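Local coordinates for periplasmic binding protein (Agrobacterium tumefaciens str. B6, PDB 5L9G), which binds the opine mannopine in the periplasm and probably delivers it to an ABC transporter for import into the bacterium, at residues 30-35 and 117-122; 37-42 and 280-285. All blocks are in the same frame, centred on the assembly; numbering follows the deposited sequence.

Contact 1: 30-35 and 117-122. With MO0 (mannopine), chain C.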
loop_
_atom_site.group_PDB
_atom_site.type_symbol
_atom_site.label_atom_id
_atom_site.label_comp_id
_atom_site.label_asym_id
_atom_site.label_seq_id
_atom_site.Cartn_x
_atom_site.Cartn_y
_atom_site.Cartn_z
ATOM N N GLY A 30 -1.479 7.059 10.919
ATOM C CA GLY A 30 -1.609 5.851 11.722
ATOM C C GLY A 30 -0.298 5.137 11.995
ATOM O O GLY A 30 0.781 5.765 11.944
ATOM N N GLY A 31 -0.413 3.825 12.269
ATOM C CA GLY A 31 0.709 2.952 12.628
ATOM C C GLY A 31 1.847 2.945 11.615
ATOM O O GLY A 31 3.029 2.866 11.990
ATOM N N TRP A 32 1.495 3.015 10.330
ATOM C CA TRP A 32 2.473 3.026 9.241
ATOM C C TRP A 32 3.320 4.300 9.267
ATOM O O TRP A 32 4.547 4.209 9.164
ATOM C CB TRP A 32 1.778 2.805 7.887
ATOM C CG TRP A 32 2.611 3.069 6.652
ATOM C CD1 TRP A 32 2.238 3.817 5.575
ATOM C CD2 TRP A 32 3.929 2.555 6.347
ATOM N NE1 TRP A 32 3.223 3.790 4.612
ATOM C CE2 TRP A 32 4.270 3.018 5.055
ATOM C CE3 TRP A 32 4.853 1.746 7.042
ATOM C CZ2 TRP A 32 5.518 2.738 4.450
ATOM C CZ3 TRP A 32 6.094 1.481 6.453
ATOM C CH2 TRP A 32 6.408 1.953 5.164
ATOM N N GLN A 33 2.674 5.487 9.440
ATOM C CA GLN A 33 3.405 6.764 9.509
ATOM C C GLN A 33 4.272 6.804 10.754
ATOM O O GLN A 33 5.413 7.278 10.688
ATOM C CB GLN A 33 2.468 7.966 9.449
ATOM C CG GLN A 33 3.235 9.308 9.406
ATOM C CD GLN A 33 2.606 10.319 8.498
ATOM O OE1 GLN A 33 1.850 9.970 7.580
ATOM N NE2 GLN A 33 2.916 11.596 8.726
ATOM N N GLU A 34 3.747 6.278 11.877
ATOM C CA GLU A 34 4.479 6.202 13.136
ATOM C C GLU A 34 5.732 5.331 13.000
ATOM O O GLU A 34 6.798 5.715 13.488
ATOM C CB GLU A 34 3.564 5.740 14.287
ATOM C CG GLU A 34 2.543 6.813 14.641
ATOM C CD GLU A 34 1.397 6.419 15.559
ATOM O OE1 GLU A 34 1.481 5.348 16.203
ATOM O OE2 GLU A 34 0.424 7.202 15.659
ATOM N N ALA A 35 5.625 4.202 12.296
ATOM C CA ALA A 35 6.761 3.309 12.053
ATOM C C ALA A 35 7.844 4.017 11.222
ATOM O O ALA A 35 9.022 3.940 11.561
ATOM C CB ALA A 35 6.301 2.052 11.348
ATOM N N ALA A 117 11.897 2.822 -3.314
ATOM C CA ALA A 117 11.108 1.936 -2.445
ATOM C C ALA A 117 11.584 2.029 -0.992
ATOM O O ALA A 117 12.777 2.253 -0.734
ATOM C CB ALA A 117 11.226 0.493 -2.921
ATOM N N ASN A 118 10.646 1.905 -0.043
ATOM C CA ASN A 118 11.013 1.828 1.358
ATOM C C ASN A 118 10.497 0.504 1.978
ATOM O O ASN A 118 10.996 0.104 3.029
ATOM C CB ASN A 118 10.567 3.074 2.179
ATOM C CG ASN A 118 9.098 3.152 2.560
ATOM O OD1 ASN A 118 8.230 2.454 2.034
ATOM N ND2 ASN A 118 8.777 3.984 3.539
ATOM N N SER A 119 9.507 -0.173 1.336
ATOM C CA SER A 119 8.929 -1.390 1.914
ATOM C C SER A 119 8.092 -2.197 0.941
ATOM O O SER A 119 7.661 -1.687 -0.097
ATOM C CB SER A 119 8.017 -1.009 3.096
ATOM O OG SER A 119 6.965 -0.171 2.644
ATOM N N ASN A 120 7.839 -3.456 1.323
ATOM C CA ASN A 120 6.868 -4.350 0.716
ATOM C C ASN A 120 5.790 -4.590 1.775
ATOM O O ASN A 120 6.085 -4.655 2.976
ATOM C CB ASN A 120 7.458 -5.673 0.231
ATOM C CG ASN A 120 8.358 -5.475 -0.957
ATOM O OD1 ASN A 120 7.956 -4.971 -2.012
ATOM N ND2 ASN A 120 9.616 -5.790 -0.785
ATOM N N TYR A 121 4.552 -4.714 1.319
ATOM C CA TYR A 121 3.371 -4.955 2.145
ATOM C C TYR A 121 2.380 -5.795 1.325
ATOM O O TYR A 121 2.611 -6.042 0.138
ATOM C CB TYR A 121 2.740 -3.619 2.568
ATOM C CG TYR A 121 2.230 -2.796 1.404
ATOM C CD1 TYR A 121 3.093 -1.992 0.657
ATOM C CD2 TYR A 121 0.881 -2.810 1.053
ATOM C CE1 TYR A 121 2.631 -1.246 -0.424
ATOM C CE2 TYR A 121 0.407 -2.059 -0.018
ATOM C CZ TYR A 121 1.284 -1.266 -0.740
ATOM O OH TYR A 121 0.823 -0.515 -1.779
ATOM N N SER A 122 1.279 -6.204 1.949
ATOM C CA SER A 122 0.256 -6.996 1.257
ATOM C C SER A 122 -1.104 -6.342 1.411
ATOM O O SER A 122 -1.406 -5.780 2.473
ATOM C CB SER A 122 0.192 -8.415 1.822
ATOM O OG SER A 122 1.391 -9.158 1.669
HETATM O OAB MO0 C . 0.223 6.542 -3.456
HETATM C CAF MO0 C . -0.637 7.181 -2.553
HETATM C CAG MO0 C . -1.289 6.227 -1.568
HETATM O OAC MO0 C . -2.465 5.727 -2.103
HETATM C CAH MO0 C . -0.366 5.167 -1.019
HETATM O OAM MO0 C . 0.763 5.719 -0.450
HETATM C CAI MO0 C . -1.015 4.160 -0.069
HETATM O OAD MO0 C . -1.510 4.793 1.072
HETATM C CAJ MO0 C . -0.106 3.008 0.249
HETATM O OAE MO0 C . 0.247 2.357 -0.938
HETATM C CAK MO0 C . -0.661 2.022 1.288
HETATM N N MO0 C . 0.351 1.807 2.330
HETATM C CA MO0 C . 0.002 0.696 3.249
HETATM C C MO0 C . -0.511 1.248 4.558
HETATM O O MO0 C . -0.717 2.475 4.668
HETATM C CB MO0 C . 1.142 -0.269 3.477
HETATM C CG MO0 C . 2.190 0.273 4.425
HETATM C CD MO0 C . 3.514 -0.392 4.285
HETATM O OE1 MO0 C . 3.849 -1.383 5.218
HETATM N NE2 MO0 C . 4.338 -0.109 3.400
HETATM O OXT MO0 C . -0.803 0.482 5.530
#
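W32, near the start of helix 30-48, reaches across to strand 115-128, where the six-membered end of its indole meets S119 and N118. CH2 of W32 comes within 3.3 Å of OG of S119, approaching obliquely. The amide plane of N118 stands steeply to the indole, 75° from it, and the two side chains arrive from opposite directions. CG of W32 lies anti to the backbone N (chi1 168°), which carries the broad ring away from the helix and toward the strand. At its pyrrole end NE1 is held by a hydrogen bond to Q78, so the ring is fixed at one end and packed at the other.

Mannopine occupies the angle between the segments. Its CG sits 3.4 Å above the plane of the W32 indole, over the centre, a contact of aliphatic chain on ring face. Y121 offers a second aromatic face: CB of mannopine lies 3.4 Å above it, offset toward the rim, while OH of Y121 comes 3.0 Å from OAE, a hydroxyl of the open polyol chain of the ligand. The ligand's amide end is read by S119, whose OG accepts a hydrogen bond from NE2 of mannopine at 2.7 Å, noticeably bent at 135°. A small hydroxyl suits this buried spot, where NE2 also lies over the W32 face. A classic beta bulge sets N118 and S119 together opposite D252 of strand 240-256, and D252 in turn hydrogen-bonds mannopine. Aromatic faces thus hold the aliphatic chain while a serine hydroxyl engages the amide, consistent with selective recognition of this opine.

Contact 2: 37-42 and 280-285; sequences DKALWA and KDLPNS. With EDO (1,2-ethanediol), chain E.
A39 on helix 30-48 faces L282 in the loop that follows helix 276-279, with their CA atoms 5.1 Å apart. The helix makes a wider pi-type turn at 37-41, closed by the bond from A42 N to D37 O, while residues D281 to N284 form a type I beta turn. The small methyl of A39 suits so close an approach: its CB lies 3.5 Å from the backbone N of L282 and 3.8 Å from CB of D281. Beside it two leucines pack against each other, CD1 of L40 meeting CD1 of L282 at 3.8 Å as the side chains cross obliquely. With CG anti to its backbone N (chi1 -162°), L282 directs CD1 at the L40 methyl.

On the polar side of the contact, OD1 of D281 accepts ND2 of N284 across the turn at 3.1 Å, from the anti side, while OD2 forms a salt bridge with NZ of the preceding K280 on its syn side, both donors lying well out of the carboxylate plane. One water donates to OD2 of D281 and to O of A39, bridging the segments. This is helix-to-turn packing within one lobe of a periplasmic binding protein, behind the mannopine pocket.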
loop_
_atom_site.group_PDB
_atom_site.type_symbol
_atom_site.label_atom_id
_atom_site.label_comp_id
_atom_site.label_asym_id
_atom_site.label_seq_id
_atom_site.Cartn_x
_atom_site.Cartn_y
_atom_site.Cartn_z
ATOM N N ASP A 37 8.270 7.314 10.908
ATOM C CA ASP A 37 8.826 8.390 11.715
ATOM C C ASP A 37 9.864 7.880 12.724
ATOM O O ASP A 37 10.956 8.458 12.823
ATOM C CB ASP A 37 7.723 9.190 12.418
ATOM C CG ASP A 37 8.236 10.451 13.080
ATOM O OD1 ASP A 37 8.955 11.224 12.409
ATOM O OD2 ASP A 37 7.977 10.629 14.278
ATOM N N LYS A 38 9.559 6.759 13.405
ATOM C CA LYS A 38 10.458 6.204 14.424
ATOM C C LYS A 38 11.720 5.572 13.858
ATOM O O LYS A 38 12.809 5.832 14.375
ATOM C CB LYS A 38 9.717 5.214 15.329
ATOM C CG LYS A 38 10.493 4.793 16.573
ATOM C CD LYS A 38 9.708 3.814 17.448
ATOM C CE LYS A 38 10.454 3.484 18.725
ATOM N NZ LYS A 38 10.438 4.612 19.702
ATOM N N ALA A 39 11.571 4.732 12.837
ATOM C CA ALA A 39 12.670 3.986 12.237
ATOM C C ALA A 39 13.503 4.758 11.236
ATOM O O ALA A 39 14.704 4.490 11.116
ATOM C CB ALA A 39 12.123 2.744 11.570
ATOM N N LEU A 40 12.870 5.667 10.475
ATOM C CA LEU A 40 13.538 6.364 9.372
ATOM C C LEU A 40 13.714 7.864 9.529
ATOM O O LEU A 40 14.849 8.343 9.513
ATOM C CB LEU A 40 12.786 6.082 8.050
ATOM C CG LEU A 40 12.366 4.624 7.764
ATOM C CD1 LEU A 40 11.416 4.555 6.556
ATOM C CD2 LEU A 40 13.581 3.735 7.546
ATOM N N TRP A 41 12.605 8.615 9.660
ATOM C CA TRP A 41 12.637 10.080 9.656
ATOM C C TRP A 41 13.376 10.687 10.852
ATOM O O TRP A 41 14.339 11.414 10.631
ATOM C CB TRP A 41 11.219 10.658 9.514
ATOM C CG TRP A 41 10.391 10.056 8.403
ATOM C CD1 TRP A 41 10.833 9.310 7.342
ATOM C CD2 TRP A 41 8.974 10.180 8.243
ATOM N NE1 TRP A 41 9.769 8.924 6.559
ATOM C CE2 TRP A 41 8.615 9.452 7.085
ATOM C CE3 TRP A 41 7.961 10.815 8.989
ATOM C CZ2 TRP A 41 7.293 9.388 6.622
ATOM C CZ3 TRP A 41 6.650 10.726 8.544
ATOM C CH2 TRP A 41 6.327 10.015 7.378
ATOM N N ALA A 42 12.948 10.387 12.101
ATOM C CA ALA A 42 13.645 10.907 13.296
ATOM C C ALA A 42 15.153 10.521 13.336
ATOM O O ALA A 42 15.952 11.425 13.489
ATOM C CB ALA A 42 12.930 10.490 14.581
ATOM N N LYS A 280 16.463 -1.419 8.720
ATOM C CA LYS A 280 16.445 -2.572 9.631
ATOM C C LYS A 280 15.408 -2.429 10.769
ATOM O O LYS A 280 14.872 -3.440 11.224
ATOM C CB LYS A 280 17.856 -2.851 10.209
ATOM C CG LYS A 280 18.324 -1.857 11.287
ATOM C CD LYS A 280 19.719 -2.143 11.845
ATOM C CE LYS A 280 19.853 -1.669 13.280
ATOM N NZ LYS A 280 19.677 -0.201 13.425
ATOM N N ASP A 281 15.132 -1.179 11.211
ATOM C CA ASP A 281 14.205 -0.878 12.311
ATOM C C ASP A 281 12.757 -0.679 11.894
ATOM O O ASP A 281 11.874 -0.630 12.761
ATOM C CB ASP A 281 14.684 0.349 13.100
ATOM C CG ASP A 281 16.009 0.116 13.781
ATOM O OD1 ASP A 281 16.147 -0.917 14.470
ATOM O OD2 ASP A 281 16.907 0.967 13.627
ATOM N N LEU A 282 12.498 -0.550 10.584
ATOM C CA LEU A 282 11.142 -0.331 10.077
ATOM C C LEU A 282 10.090 -1.341 10.609
ATOM O O LEU A 282 9.001 -0.886 10.997
ATOM C CB LEU A 282 11.146 -0.281 8.537
ATOM C CG LEU A 282 9.931 0.344 7.868
ATOM C CD1 LEU A 282 9.611 1.744 8.434
ATOM C CD2 LEU A 282 10.118 0.369 6.335
ATOM N N PRO A 283 10.378 -2.669 10.721
ATOM C CA PRO A 283 9.344 -3.588 11.231
ATOM C C PRO A 283 9.408 -3.877 12.736
ATOM O O PRO A 283 8.802 -4.861 13.171
ATOM C CB PRO A 283 9.596 -4.876 10.424
ATOM C CG PRO A 283 10.994 -4.753 9.870
ATOM C CD PRO A 283 11.570 -3.428 10.283
ATOM N N ASN A 284 10.112 -3.044 13.531
ATOM C CA ASN A 284 10.286 -3.282 14.980
ATOM C C ASN A 284 8.971 -3.553 15.725
ATOM O O ASN A 284 8.909 -4.475 16.548
ATOM C CB ASN A 284 11.094 -2.189 15.646
ATOM C CG ASN A 284 12.568 -2.326 15.336
ATOM O OD1 ASN A 284 12.994 -3.256 14.632
ATOM N ND2 ASN A 284 13.374 -1.388 15.823
ATOM N N SER A 285 7.924 -2.816 15.390
ATOM C CA SER A 285 6.612 -3.081 15.992
ATOM C C SER A 285 5.569 -3.280 14.895
ATOM O O SER A 285 4.755 -4.215 14.987
ATOM C CB SER A 285 6.213 -1.964 16.954
ATOM O OG SER A 285 6.364 -0.691 16.345
HETATM C C1 EDO E . 13.219 13.950 15.726
HETATM O O1 EDO E . 11.879 14.100 15.261
HETATM C C2 EDO E . 14.199 14.511 14.662
HETATM O O2 EDO E . 15.367 13.718 14.599
HETATM O O HOH W 1 16.506 3.554 12.991
#

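How the contacts relate
Contacts 1 and 2 lie side by side, their centres about 9 Å apart, and both use helix 30-48: its opening part serves contact 1 and the part just after it contact 2. Along the chain the segments alternate, 30-35 and 37-42 coming first, then 117-122 on strand 115-128, and finally the loop 280-285. Chain regions far apart in sequence therefore meet around one helix. L282 joins the two sites directly: its CD1 lies 4.0 Å from CZ3 of W32, and its CD2 3.4 Å from the backbone O of N118. The apolar packing of contact 2 thus continues into the wall of the mannopine pocket, forming a second shell behind the tryptophan.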